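Side-chain contacts in glutathione S-transferase (Pseudomonas fluorescens, PDB 3M3M), which binds glutathione and probably conjugates it to electrophilic substrates: residues 97-102 with 139-144; 105-110 with 132-137; 144-147 with 151-154. One frame throughout, in Å; residues are numbered along the deposited sequence.

Interaction 1 (97-102 with 139-144); sequences QFFEQY and LDVMEK. With GSH (glutathione), chain B.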
ATOM      1  N   GLN A  97       1.659   9.831   1.747  1.00  6.34           N
ATOM      2  CA  GLN A  97       1.455   8.640   2.600  1.00  7.69           C
ATOM      3  C   GLN A  97       0.367   8.841   3.697  1.00  6.59           C
ATOM      4  O   GLN A  97      -0.383   7.883   3.915  1.00  6.40           O
ATOM      5  CB  GLN A  97       2.751   8.198   3.227  1.00  7.92           C
ATOM      6  CG  GLN A  97       3.834   7.693   2.158  1.00  7.35           C
ATOM      7  CD  GLN A  97       4.987   7.100   2.859  1.00  9.68           C
ATOM      8  OE1 GLN A  97       5.545   7.728   3.772  1.00 11.94           O
ATOM      9  NE2 GLN A  97       5.351   5.866   2.471  1.00 12.90           N
ATOM     10  N   PHE A  98       0.311   9.978   4.404  1.00  6.96           N
ATOM     11  CA  PHE A  98      -0.760  10.163   5.382  1.00  6.00           C
ATOM     12  C   PHE A  98      -2.071  10.265   4.627  1.00  5.61           C
ATOM     13  O   PHE A  98      -3.093   9.767   5.103  1.00  7.47           O
ATOM     14  CB  PHE A  98      -0.416  11.410   6.221  1.00  4.21           C
ATOM     15  CG  PHE A  98       0.696  11.144   7.182  1.00  6.49           C
ATOM     16  CD1 PHE A  98       0.477  10.228   8.204  1.00  8.39           C
ATOM     17  CD2 PHE A  98       1.937  11.801   7.087  1.00  8.47           C
ATOM     18  CE1 PHE A  98       1.505   9.935   9.130  1.00  8.97           C
ATOM     19  CE2 PHE A  98       2.960  11.543   7.961  1.00  9.32           C
ATOM     20  CZ  PHE A  98       2.745  10.584   9.000  1.00  6.17           C
ATOM     21  N   PHE A  99      -2.078  10.986   3.484  1.00  5.90           N
ATOM     22  CA  PHE A  99      -3.284  11.037   2.660  1.00  7.18           C
ATOM     23  C   PHE A  99      -3.740   9.635   2.282  1.00  7.57           C
ATOM     24  O   PHE A  99      -4.926   9.306   2.323  1.00  7.58           O
ATOM     25  CB  PHE A  99      -2.959  11.826   1.353  1.00  8.24           C
ATOM     26  CG  PHE A  99      -3.934  11.588   0.178  1.00  8.05           C
ATOM     27  CD1 PHE A  99      -5.084  12.369  -0.013  1.00  7.93           C
ATOM     28  CD2 PHE A  99      -3.605  10.559  -0.803  1.00  6.51           C
ATOM     29  CE1 PHE A  99      -5.976  12.108  -1.147  1.00  7.05           C
ATOM     30  CE2 PHE A  99      -4.438  10.378  -1.923  1.00  9.34           C
ATOM     31  CZ  PHE A  99      -5.576  11.112  -2.095  1.00  9.48           C
ATOM     32  N   GLU A 100      -2.765   8.768   1.982  1.00  6.30           N
ATOM     33  CA  GLU A 100      -3.178   7.375   1.606  1.00  6.78           C
ATOM     34  C   GLU A 100      -3.860   6.608   2.784  1.00  5.67           C
ATOM     35  O   GLU A 100      -4.955   5.939   2.573  1.00  6.41           O
ATOM     36  CB  GLU A 100      -1.955   6.559   1.139  1.00  6.06           C
ATOM     37  CG  GLU A 100      -2.328   5.110   0.750  1.00  7.68           C
ATOM     38  CD  GLU A 100      -2.032   4.069   1.863  1.00 11.84           C
ATOM     39  OE1 GLU A 100      -1.222   4.336   2.758  1.00  8.57           O
ATOM     40  OE2 GLU A 100      -2.512   2.938   1.753  1.00 10.36           O
ATOM     41  N   GLN A 101      -3.341   6.801   4.008  1.00  5.48           N
ATOM     42  CA  GLN A 101      -3.894   6.115   5.166  1.00  6.43           C
ATOM     43  C   GLN A 101      -5.280   6.755   5.599  1.00  8.04           C
ATOM     44  O   GLN A 101      -6.140   6.017   6.106  1.00  8.97           O
ATOM     45  CB  GLN A 101      -2.867   6.190   6.332  1.00  7.60           C
ATOM     46  CG  GLN A 101      -1.691   5.226   6.090  1.00 11.29           C
ATOM     47  CD  GLN A 101      -2.128   3.746   6.214  1.00  8.97           C
ATOM     48  OE1 GLN A 101      -1.977   2.902   5.230  1.00 15.19           O
ATOM     49  NE2 GLN A 101      -2.646   3.387   7.358  1.00  7.42           N
ATOM     50  N   TYR A 102      -5.493   8.063   5.323  1.00  6.37           N
ATOM     51  CA  TYR A 102      -6.672   8.753   5.903  1.00  7.33           C
ATOM     52  C   TYR A 102      -7.816   8.854   4.864  1.00  7.49           C
ATOM     53  O   TYR A 102      -9.002   8.626   5.161  1.00  9.28           O
ATOM     54  CB  TYR A 102      -6.270  10.170   6.395  1.00  8.08           C
ATOM     55  CG  TYR A 102      -7.399  10.718   7.241  1.00  9.18           C
ATOM     56  CD1 TYR A 102      -7.460  10.371   8.584  1.00 10.15           C
ATOM     57  CD2 TYR A 102      -8.427  11.498   6.675  1.00  9.75           C
ATOM     58  CE1 TYR A 102      -8.520  10.777   9.421  1.00 13.03           C
ATOM     59  CE2 TYR A 102      -9.492  11.935   7.520  1.00 11.15           C
ATOM     60  CZ  TYR A 102      -9.489  11.567   8.885  1.00 12.23           C
ATOM     61  OH  TYR A 102     -10.565  11.943   9.708  1.00 14.69           O
ATOM     62  N   LEU A 139      -9.224   9.399  -5.658  1.00  8.42           N
ATOM     63  CA  LEU A 139      -8.634   9.177  -6.997  1.00  9.06           C
ATOM     64  C   LEU A 139      -8.643  10.484  -7.819  1.00  9.48           C
ATOM     65  O   LEU A 139      -7.662  10.742  -8.534  1.00  9.41           O
ATOM     66  CB  LEU A 139      -9.435   8.070  -7.733  1.00 10.07           C
ATOM     67  CG  LEU A 139      -9.400   6.682  -7.014  1.00 11.77           C
ATOM     68  CD1 LEU A 139     -10.433   5.693  -7.705  1.00 11.14           C
ATOM     69  CD2 LEU A 139      -7.955   6.124  -7.120  1.00 10.74           C
ATOM     70  N   ASP A 140      -9.648  11.346  -7.553  1.00 10.07           N
ATOM     71  CA  ASP A 140      -9.655  12.622  -8.230  1.00  9.51           C
ATOM     72  C   ASP A 140      -8.491  13.494  -7.835  1.00 10.44           C
ATOM     73  O   ASP A 140      -7.847  14.139  -8.680  1.00 10.76           O
ATOM     74  CB  ASP A 140     -10.949  13.420  -7.926  1.00  8.31           C
ATOM     75  CG  ASP A 140     -12.194  12.841  -8.560  1.00 13.12           C
ATOM     76  OD1 ASP A 140     -12.119  11.966  -9.496  1.00 14.42           O
ATOM     77  OD2 ASP A 140     -13.285  13.194  -8.032  1.00 12.96           O
ATOM     78  N   VAL A 141      -8.140  13.505  -6.545  1.00  8.37           N
ATOM     79  CA  VAL A 141      -6.909  14.224  -6.122  1.00  9.44           C
ATOM     80  C   VAL A 141      -5.623  13.737  -6.832  1.00 10.04           C
ATOM     81  O   VAL A 141      -4.784  14.544  -7.294  1.00 10.89           O
ATOM     82  CB  VAL A 141      -6.736  14.108  -4.575  1.00  9.17           C
ATOM     83  CG1 VAL A 141      -5.392  14.745  -4.147  1.00 11.51           C
ATOM     84  CG2 VAL A 141      -7.965  14.796  -3.848  1.00  7.38           C
HETATM   85  N   MSE A 142      -5.482  12.389  -6.881  1.00  9.15           N
HETATM   86  CA  MSE A 142      -4.314  11.799  -7.509  1.00  8.88           C
HETATM   87  C   MSE A 142      -4.309  12.167  -9.028  1.00  9.38           C
HETATM   88  O   MSE A 142      -3.233  12.404  -9.558  1.00  9.14           O
HETATM   89  CB  MSE A 142      -4.386  10.233  -7.352  1.00 11.04           C
HETATM   90  CG  MSE A 142      -4.085   9.876  -5.891  1.00 10.70           C
HETATM   91 SE   MSE A 142      -4.427   7.894  -5.789  1.00 20.53          SE
HETATM   92  CE  MSE A 142      -2.934   7.341  -7.074  1.00  9.48           C
ATOM     93  N   GLU A 143      -5.475  12.061  -9.670  1.00 10.17           N
ATOM     94  CA  GLU A 143      -5.611  12.372 -11.142  1.00 11.28           C
ATOM     95  C   GLU A 143      -5.150  13.786 -11.414  1.00 12.87           C
ATOM     96  O   GLU A 143      -4.405  14.039 -12.373  1.00 12.55           O
ATOM     97  CB  GLU A 143      -7.044  12.133 -11.616  1.00 13.40           C
ATOM     98  CG  GLU A 143      -7.266  12.311 -13.204  1.00 11.57           C
ATOM     99  CD  GLU A 143      -6.640  11.185 -14.001  1.00 16.95           C
ATOM    100  OE1 GLU A 143      -6.180  10.165 -13.360  1.00 11.62           O
ATOM    101  OE2 GLU A 143      -6.664  11.329 -15.250  1.00 14.19           O
ATOM    102  N   LYS A 144      -5.587  14.762 -10.592  1.00 12.69           N
ATOM    103  CA  LYS A 144      -5.051  16.108 -10.832  1.00 12.90           C
ATOM    104  C   LYS A 144      -3.549  16.201 -10.690  1.00 12.70           C
ATOM    105  O   LYS A 144      -2.858  16.861 -11.477  1.00 13.34           O
ATOM    106  CB  LYS A 144      -5.763  17.054  -9.846  1.00 12.71           C
ATOM    107  CG  LYS A 144      -7.198  17.297 -10.346  1.00 14.75           C
ATOM    108  CD  LYS A 144      -7.960  18.218  -9.302  1.00 16.60           C
ATOM    109  CE  LYS A 144      -9.457  18.522  -9.659  1.00 20.39           C
ATOM    110  NZ  LYS A 144     -10.349  17.258  -9.427  1.00 19.22           N
TER
HETATM  111  N1  GSH B 209      -2.395   1.320   9.056  1.00  7.46           N
HETATM  112  CA1 GSH B 209      -1.944  -0.117   8.881  1.00  7.66           C
HETATM  113  C1  GSH B 209      -0.807  -0.243   7.862  1.00  6.80           C
HETATM  114  O11 GSH B 209       0.060  -1.141   8.069  1.00  9.19           O
HETATM  115  O12 GSH B 209      -0.824   0.507   6.849  1.00 10.10           O
HETATM  116  CB1 GSH B 209      -3.218  -0.893   8.412  1.00  9.25           C
HETATM  117  CG1 GSH B 209      -2.796  -2.316   8.221  1.00  8.67           C
HETATM  118  CD1 GSH B 209      -4.029  -3.237   8.104  1.00 10.21           C
HETATM  119  OE1 GSH B 209      -5.318  -2.716   8.151  1.00 11.35           O
HETATM  120  N2  GSH B 209      -3.879  -4.586   7.952  1.00  9.95           N
HETATM  121  CA2 GSH B 209      -5.054  -5.447   7.827  1.00 12.26           C
HETATM  122  C2  GSH B 209      -5.098  -6.274   9.037  1.00 12.51           C
HETATM  123  O2  GSH B 209      -3.945  -6.725   9.519  1.00 11.93           O
HETATM  124  CB2 GSH B 209      -4.827  -6.320   6.565  1.00 12.03           C
HETATM  125  SG2 GSH B 209      -4.763  -5.251   5.013  1.00 19.54           S
HETATM  126  N3  GSH B 209      -6.252  -6.535   9.630  1.00 13.58           N
HETATM  127  CA3 GSH B 209      -6.235  -7.443  10.789  1.00 20.44           C
HETATM  128  C3  GSH B 209      -7.179  -7.012  11.898  1.00 34.29           C
HETATM  129  O31 GSH B 209      -7.570  -7.851  12.766  1.00 36.59           O
HETATM  130  O32 GSH B 209      -7.526  -5.822  11.966  1.00 36.51           O
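The helical bond from Glu-143 N to Leu-139 O, 2.8 Å long, closes the turn that presents Val-141 and Met-142 to the ring of Phe-99. Across the gap the meeting is wholly apolar, and the phenyl ring does most of the reaching: the CA atoms of Phe-99 and Val-141 stand 10.0 Å apart. Phe-99 sends CG out anti to the backbone N (chi1 160°), which carries the ring away from helix 87-117 toward helix 125-146. There CE1 and CE2 have different neighbours. Phe-99 CE1 rests against the CG1 methyl of Val-141 at 4.0 Å, the two side chains running antiparallel alongside one another, while Phe-99 CE2 touches CG of the selenomethionine Met-142, also at 4.0 Å. Both partners approach the ring obliquely. Trp-96 meets the same ring edge-to-face and Leu-164 packs on it. The polar side chains turn to other partners: Glu-100 is held by a salt bridge from Lys-17 and a hydrogen bond from Asn-70, and the carboxylate of Glu-143 accepts from the backbone N of Gly-183 and of Ile-184 at the start of helix 182-192. Gln-101 lines the glutathione pocket, its side chain near the glutamyl end of the ligand. With 123 Å² buried and apolar carbons alone in touch, the segments are joined by dispersion through one ring, whose orientation rests on packing.

Interaction 2 (105-110 with 132-137); sequences EPYIAV and HKRGYK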
ATOM      1  N   GLU A 105      -6.975   4.570   1.479  1.00  8.25           N
ATOM      2  CA  GLU A 105      -7.049   3.176   1.933  1.00  6.78           C
ATOM      3  C   GLU A 105      -8.459   2.763   2.529  1.00  8.20           C
ATOM      4  O   GLU A 105      -9.037   1.746   2.132  1.00  9.20           O
ATOM      5  CB  GLU A 105      -5.828   2.826   2.874  1.00  7.41           C
ATOM      6  CG  GLU A 105      -5.514   1.341   2.954  1.00  6.84           C
ATOM      7  CD  GLU A 105      -6.282   0.591   3.983  1.00 12.04           C
ATOM      8  OE1 GLU A 105      -7.316   1.127   4.529  1.00  9.79           O
ATOM      9  OE2 GLU A 105      -5.910  -0.605   4.268  1.00 13.54           O
ATOM     10  N   PRO A 106      -9.058   3.561   3.461  1.00  7.32           N
ATOM     11  CA  PRO A 106     -10.311   3.074   4.050  1.00  8.01           C
ATOM     12  C   PRO A 106     -11.445   2.977   3.056  1.00 11.21           C
ATOM     13  O   PRO A 106     -12.478   2.366   3.418  1.00 11.88           O
ATOM     14  CB  PRO A 106     -10.676   4.206   5.029  1.00  8.14           C
ATOM     15  CG  PRO A 106      -9.308   4.811   5.450  1.00  9.65           C
ATOM     16  CD  PRO A 106      -8.609   4.813   4.099  1.00  8.12           C
ATOM     17  N   TYR A 107     -11.307   3.559   1.868  1.00  9.50           N
ATOM     18  CA  TYR A 107     -12.399   3.478   0.852  1.00  9.67           C
ATOM     19  C   TYR A 107     -12.018   2.442  -0.216  1.00  9.30           C
ATOM     20  O   TYR A 107     -12.798   1.588  -0.545  1.00 11.78           O
ATOM     21  CB  TYR A 107     -12.649   4.874   0.216  1.00  9.64           C
ATOM     22  CG  TYR A 107     -12.825   5.873   1.382  1.00  8.94           C
ATOM     23  CD1 TYR A 107     -13.781   5.634   2.333  1.00 10.43           C
ATOM     24  CD2 TYR A 107     -11.932   6.919   1.591  1.00 10.92           C
ATOM     25  CE1 TYR A 107     -13.978   6.476   3.465  1.00 14.63           C
ATOM     26  CE2 TYR A 107     -12.072   7.754   2.724  1.00 10.71           C
ATOM     27  CZ  TYR A 107     -13.098   7.509   3.657  1.00 13.22           C
ATOM     28  OH  TYR A 107     -13.291   8.297   4.811  1.00 13.68           O
ATOM     29  N   ILE A 108     -10.790   2.535  -0.760  1.00  8.90           N
ATOM     30  CA  ILE A 108     -10.357   1.634  -1.841  1.00 10.06           C
ATOM     31  C   ILE A 108     -10.185   0.255  -1.259  1.00 10.26           C
ATOM     32  O   ILE A 108     -10.757  -0.679  -1.795  1.00 11.75           O
ATOM     33  CB  ILE A 108      -9.089   2.095  -2.584  1.00 10.53           C
ATOM     34  CG1 ILE A 108      -9.216   3.599  -3.031  1.00 13.47           C
ATOM     35  CG2 ILE A 108      -8.698   1.059  -3.682  1.00 10.73           C
ATOM     36  CD1 ILE A 108     -10.277   3.872  -4.083  1.00 13.43           C
ATOM     37  N   ALA A 109      -9.477   0.120  -0.154  1.00  9.91           N
ATOM     38  CA  ALA A 109      -9.189  -1.221   0.375  1.00 10.73           C
ATOM     39  C   ALA A 109     -10.472  -1.878   0.909  1.00 10.77           C
ATOM     40  O   ALA A 109     -10.664  -3.078   0.705  1.00 12.32           O
ATOM     41  CB  ALA A 109      -8.131  -1.189   1.540  1.00 10.77           C
ATOM     42  N   VAL A 110     -11.316  -1.111   1.609  1.00 10.71           N
ATOM     43  CA  VAL A 110     -12.508  -1.711   2.208  1.00 10.96           C
ATOM     44  C   VAL A 110     -13.549  -2.067   1.119  1.00 10.58           C
ATOM     45  O   VAL A 110     -14.221  -3.112   1.213  1.00 11.88           O
ATOM     46  CB  VAL A 110     -13.075  -0.809   3.356  1.00 12.97           C
ATOM     47  CG1 VAL A 110     -14.310  -1.443   4.060  1.00 12.66           C
ATOM     48  CG2 VAL A 110     -11.988  -0.642   4.437  1.00 12.52           C
ATOM     49  N   HIS A 132     -17.478   4.069  -2.354  1.00 13.66           N
ATOM     50  CA  HIS A 132     -17.242   4.507  -3.695  1.00 14.84           C
ATOM     51  C   HIS A 132     -17.152   6.018  -3.821  1.00 14.25           C
ATOM     52  O   HIS A 132     -16.268   6.526  -4.468  1.00 12.98           O
ATOM     53  CB  HIS A 132     -18.316   3.950  -4.669  1.00 15.99           C
ATOM     54  CG  HIS A 132     -17.916   2.634  -5.248  1.00 16.49           C
ATOM     55  ND1 HIS A 132     -18.579   2.057  -6.309  1.00 20.30           N
ATOM     56  CD2 HIS A 132     -16.976   1.743  -4.843  1.00 16.14           C
ATOM     57  CE1 HIS A 132     -18.009   0.894  -6.592  1.00 22.43           C
ATOM     58  NE2 HIS A 132     -17.013   0.692  -5.724  1.00 18.91           N
ATOM     59  N   LYS A 133     -18.073   6.732  -3.214  1.00 13.97           N
ATOM     60  CA  LYS A 133     -18.056   8.205  -3.356  1.00 12.89           C
ATOM     61  C   LYS A 133     -16.765   8.788  -2.768  1.00 13.17           C
ATOM     62  O   LYS A 133     -16.128   9.617  -3.444  1.00 13.58           O
ATOM     63  CB  LYS A 133     -19.250   8.846  -2.620  1.00 14.89           C
ATOM     64  CG  LYS A 133     -20.511   8.565  -3.491  1.00 22.36           C
ATOM     65  CD  LYS A 133     -21.774   9.268  -2.928  1.00 33.09           C
ATOM     66  CE  LYS A 133     -22.987   8.689  -3.724  1.00 39.36           C
ATOM     67  NZ  LYS A 133     -24.236   9.417  -3.331  1.00 47.22           N
ATOM     68  N   ARG A 134     -16.342   8.278  -1.613  1.00 11.83           N
ATOM     69  CA  ARG A 134     -15.186   8.876  -0.954  1.00 12.15           C
ATOM     70  C   ARG A 134     -13.927   8.393  -1.673  1.00 11.52           C
ATOM     71  O   ARG A 134     -12.937   9.169  -1.727  1.00 11.18           O
ATOM     72  CB  ARG A 134     -15.136   8.521   0.559  1.00 14.01           C
ATOM     73  CG  ARG A 134     -16.318   9.214   1.245  1.00 18.88           C
ATOM     74  CD  ARG A 134     -16.405   9.030   2.759  1.00 29.37           C
ATOM     75  NE  ARG A 134     -16.122  10.296   3.441  1.00 41.85           N
ATOM     76  CZ  ARG A 134     -15.889  10.415   4.750  1.00 45.42           C
ATOM     77  NH1 ARG A 134     -15.603  11.617   5.241  1.00 50.39           N
ATOM     78  NH2 ARG A 134     -15.935   9.345   5.569  1.00 43.50           N
ATOM     79  N   GLY A 135     -13.925   7.149  -2.165  1.00 10.11           N
ATOM     80  CA  GLY A 135     -12.686   6.657  -2.863  1.00  9.86           C
ATOM     81  C   GLY A 135     -12.481   7.404  -4.144  1.00 10.20           C
ATOM     82  O   GLY A 135     -11.368   7.755  -4.502  1.00 10.26           O
ATOM     83  N   TYR A 136     -13.542   7.678  -4.865  1.00  9.66           N
ATOM     84  CA  TYR A 136     -13.414   8.440  -6.098  1.00  9.04           C
ATOM     85  C   TYR A 136     -12.876   9.859  -5.813  1.00 10.23           C
ATOM     86  O   TYR A 136     -12.165  10.406  -6.577  1.00 12.45           O
ATOM     87  CB  TYR A 136     -14.762   8.485  -6.826  1.00 10.64           C
ATOM     88  CG  TYR A 136     -15.035   7.290  -7.718  1.00  9.59           C
ATOM     89  CD1 TYR A 136     -14.110   6.851  -8.659  1.00  9.88           C
ATOM     90  CD2 TYR A 136     -16.225   6.613  -7.643  1.00 12.65           C
ATOM     91  CE1 TYR A 136     -14.389   5.748  -9.500  1.00 10.42           C
ATOM     92  CE2 TYR A 136     -16.481   5.533  -8.461  1.00 13.35           C
ATOM     93  CZ  TYR A 136     -15.570   5.113  -9.385  1.00 14.01           C
ATOM     94  OH  TYR A 136     -15.875   4.040 -10.150  1.00 14.80           O
ATOM     95  N   LYS A 137     -13.302  10.455  -4.730  1.00 10.40           N
ATOM     96  CA  LYS A 137     -12.780  11.763  -4.351  1.00 11.42           C
ATOM     97  C   LYS A 137     -11.252  11.705  -4.214  1.00 10.43           C
ATOM     98  O   LYS A 137     -10.540  12.588  -4.607  1.00 12.13           O
ATOM     99  CB  LYS A 137     -13.447  12.245  -3.051  1.00 10.73           C
ATOM    100  CG  LYS A 137     -12.956  13.589  -2.511  1.00 18.17           C
ATOM    101  CD  LYS A 137     -13.787  13.948  -1.197  1.00 24.46           C
ATOM    102  CE  LYS A 137     -13.371  15.251  -0.493  1.00 23.77           C
ATOM    103  NZ  LYS A 137     -11.823  15.378  -0.307  1.00 22.40           N
TER
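The helical segments 105-110 and 132-137 cross at -117°, the axes of these short segments 8.1 Å apart, and at the crossing the CA atoms of Tyr-107 and Gly-135 come within 4.9 Å. Glycine permits this approach: a side chain at Gly-135 would point at the partner helix and its CB would run into Ile-108 CD1, which instead lies 3.9 Å from Gly-135 CA. Tyr-107, on the same helix as Ile-108, sets its CB against Gly-135 N. Its ring crosses Arg-134 at a slant, with Arg-134 CB over the centre of one face in a CH-pi contact, 3.5 Å from the centroid and only 5° off the ring normal. Pro-106 CB lies over the opposite face, so the ring is sandwiched between aliphatic carbons. Further out, Arg-134 CD touches Tyr-107 CE1 at 3.6 Å, and a bend at chi3 brings the guanidinium up to the hydroxyl, which lies over its face. Tyr-107 OH is 2.9 Å from Arg-134 NH2; the angle is too poor for a hydrogen bond, and the ring and guanidinium planes stand 52° apart. Arg-134 thus serves the ring mainly through its methylenes, on the exposed flank of the crossing. On the inner flank Ile-108 also packs on Leu-139 of helix 125-146, on Phe-176, and on Tyr-167 of helix 159-168, a residue of the glutathione site, which places this crossing beside a third helix of the all-helical domain.

Interaction 3 (144-147 with 151-154); sequences KQLS and YLVG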
ATOM      1  N   LYS A 144      -5.587  14.762 -10.592  1.00 12.69           N
ATOM      2  CA  LYS A 144      -5.051  16.108 -10.832  1.00 12.90           C
ATOM      3  C   LYS A 144      -3.549  16.201 -10.690  1.00 12.70           C
ATOM      4  O   LYS A 144      -2.858  16.861 -11.477  1.00 13.34           O
ATOM      5  CB  LYS A 144      -5.763  17.054  -9.846  1.00 12.71           C
ATOM      6  CG  LYS A 144      -7.198  17.297 -10.346  1.00 14.75           C
ATOM      7  CD  LYS A 144      -7.960  18.218  -9.302  1.00 16.60           C
ATOM      8  CE  LYS A 144      -9.457  18.522  -9.659  1.00 20.39           C
ATOM      9  NZ  LYS A 144     -10.349  17.258  -9.427  1.00 19.22           N
ATOM     10  N   GLN A 145      -2.951  15.574  -9.660  1.00  9.50           N
ATOM     11  CA  GLN A 145      -1.559  15.674  -9.529  1.00  9.39           C
ATOM     12  C   GLN A 145      -0.806  14.989 -10.694  1.00 10.38           C
ATOM     13  O   GLN A 145       0.166  15.530 -11.163  1.00 12.31           O
ATOM     14  CB  GLN A 145      -1.052  15.048  -8.145  1.00  8.67           C
ATOM     15  CG  GLN A 145       0.482  15.069  -7.937  1.00 11.72           C
ATOM     16  CD  GLN A 145       1.023  16.525  -7.770  1.00 18.48           C
ATOM     17  OE1 GLN A 145       0.455  17.293  -7.011  1.00 17.08           O
ATOM     18  NE2 GLN A 145       1.987  16.920  -8.575  1.00 18.76           N
ATOM     19  N   LEU A 146      -1.274  13.810 -11.092  1.00  9.34           N
ATOM     20  CA  LEU A 146      -0.519  12.996 -12.057  1.00 10.54           C
ATOM     21  C   LEU A 146      -0.820  13.563 -13.480  1.00 15.07           C
ATOM     22  O   LEU A 146      -0.275  13.057 -14.460  1.00 15.84           O
ATOM     23  CB  LEU A 146      -0.980  11.553 -11.931  1.00 11.65           C
ATOM     24  CG  LEU A 146      -0.415  10.981 -10.590  1.00  8.13           C
ATOM     25  CD1 LEU A 146      -1.113   9.657 -10.333  1.00 11.93           C
ATOM     26  CD2 LEU A 146       1.171  10.862 -10.611  1.00  9.94           C
ATOM     27  N   SER A 147      -1.745  14.539 -13.560  1.00 17.07           N
ATOM     28  CA  SER A 147      -2.021  15.197 -14.876  1.00 19.66           C
ATOM     29  C   SER A 147      -0.939  16.242 -15.132  1.00 21.64           C
ATOM     30  O   SER A 147      -0.849  16.803 -16.266  1.00 24.72           O
ATOM     31  CB  SER A 147      -3.482  15.757 -14.909  1.00 18.62           C
ATOM     32  OG  SER A 147      -4.419  14.658 -14.953  1.00 23.92           O
ATOM     33  N   TYR A 151       5.130  11.384 -11.355  1.00 12.67           N
ATOM     34  CA  TYR A 151       4.995  10.612 -10.071  1.00 10.79           C
ATOM     35  C   TYR A 151       4.361  11.591  -9.095  1.00 10.99           C
ATOM     36  O   TYR A 151       4.123  12.780  -9.446  1.00 12.97           O
ATOM     37  CB  TYR A 151       6.353  10.152  -9.539  1.00  9.57           C
ATOM     38  CG  TYR A 151       6.931   9.078 -10.436  1.00 10.40           C
ATOM     39  CD1 TYR A 151       6.449   7.757 -10.401  1.00 12.75           C
ATOM     40  CD2 TYR A 151       7.935   9.385 -11.325  1.00 15.72           C
ATOM     41  CE1 TYR A 151       7.000   6.760 -11.264  1.00 18.00           C
ATOM     42  CE2 TYR A 151       8.457   8.405 -12.207  1.00 17.83           C
ATOM     43  CZ  TYR A 151       8.001   7.106 -12.136  1.00 19.65           C
ATOM     44  OH  TYR A 151       8.602   6.138 -12.958  1.00 22.17           O
ATOM     45  N   LEU A 152       3.984  11.095  -7.915  1.00 10.75           N
ATOM     46  CA  LEU A 152       3.236  12.020  -7.024  1.00 11.76           C
ATOM     47  C   LEU A 152       4.097  13.150  -6.552  1.00 12.70           C
ATOM     48  O   LEU A 152       3.554  14.265  -6.321  1.00 13.57           O
ATOM     49  CB  LEU A 152       2.628  11.222  -5.806  1.00  8.05           C
ATOM     50  CG  LEU A 152       1.501  10.334  -6.344  1.00 10.17           C
ATOM     51  CD1 LEU A 152       1.208   9.330  -5.217  1.00 11.96           C
ATOM     52  CD2 LEU A 152       0.238  11.119  -6.693  1.00  9.20           C
ATOM     53  N   VAL A 153       5.413  12.893  -6.386  1.00 12.05           N
ATOM     54  CA  VAL A 153       6.328  13.917  -5.928  1.00 13.06           C
ATOM     55  C   VAL A 153       7.334  14.151  -7.069  1.00 15.59           C
ATOM     56  O   VAL A 153       8.333  13.419  -7.187  1.00 14.41           O
ATOM     57  CB  VAL A 153       7.029  13.575  -4.593  1.00 14.35           C
ATOM     58  CG1 VAL A 153       7.994  14.705  -4.125  1.00 17.38           C
ATOM     59  CG2 VAL A 153       5.954  13.302  -3.404  1.00 11.21           C
ATOM     60  N   GLY A 154       6.981  15.102  -7.954  1.00 18.02           N
ATOM     61  CA  GLY A 154       7.871  15.446  -9.058  1.00 17.83           C
ATOM     62  C   GLY A 154       8.210  14.328 -10.014  1.00 17.48           C
ATOM     63  O   GLY A 154       7.321  13.607 -10.492  1.00 16.17           O
TER
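A van der Waals contact between the C-terminal part of helix 125-146 and the loop that leads on to helix 159-168 brings Gln-145 and Leu-146 against Tyr-151 and Leu-152. Leu-146 has CG anti to the carbonyl carbon (chi1 -72°), and its CD2 methyl lies on the backbone of the loop, 3.6 Å from Tyr-151 C. Its CG meets Leu-152 CD2 at 4.0 Å, the two leucines meeting at an angle. Gln-145 adds its aliphatic part, with CG 3.6 Å from Leu-152 O; the bend at chi2 (68°) folds the amide back past that carbonyl, and NE2 bonds to Thr-149 OG1 in the connecting turn. Shortened to an alanine, the side chain is likely to leave Thr-149 OG1 without its amide partner and to open a gap beside the carbonyl of Leu-152. Within the loop, Tyr-151 N bonds to Gly-154 O at 3.2 Å. Trp-96 packs on both Gln-145 and Leu-152, and Trp-187 on Leu-146 and Tyr-151. Leu-152 N also donates to Asp-161 OD1, probably as in other glutathione transferases, where an aspartate in the first turn of this helix, part of an N-capping-box motif, ties down the loop before it.

All three contacts use helix 125-146, and interactions 1 and 2 tie it to helix 87-117 at successive levels, their centres 10 Å apart. Interaction 2 is nested within the chain loop that interaction 1 closes; the two join through a probable hydrogen bond from Glu-105 N to Glu-100 O, 2.7 Å, and through Leu-139 CD1 packed on Ile-108 CD1 at 4.1 Å. Interaction 3 continues from interaction 1 at the shared Lys-144, its centre about 19 Å from that of interaction 2. Gln-101 brings interaction 1 to glutathione directly, whereas the side chain of Ile-108 lies about 11 Å from the ligand and that of Leu-152 about 12 Å from the side chain of Tyr-167.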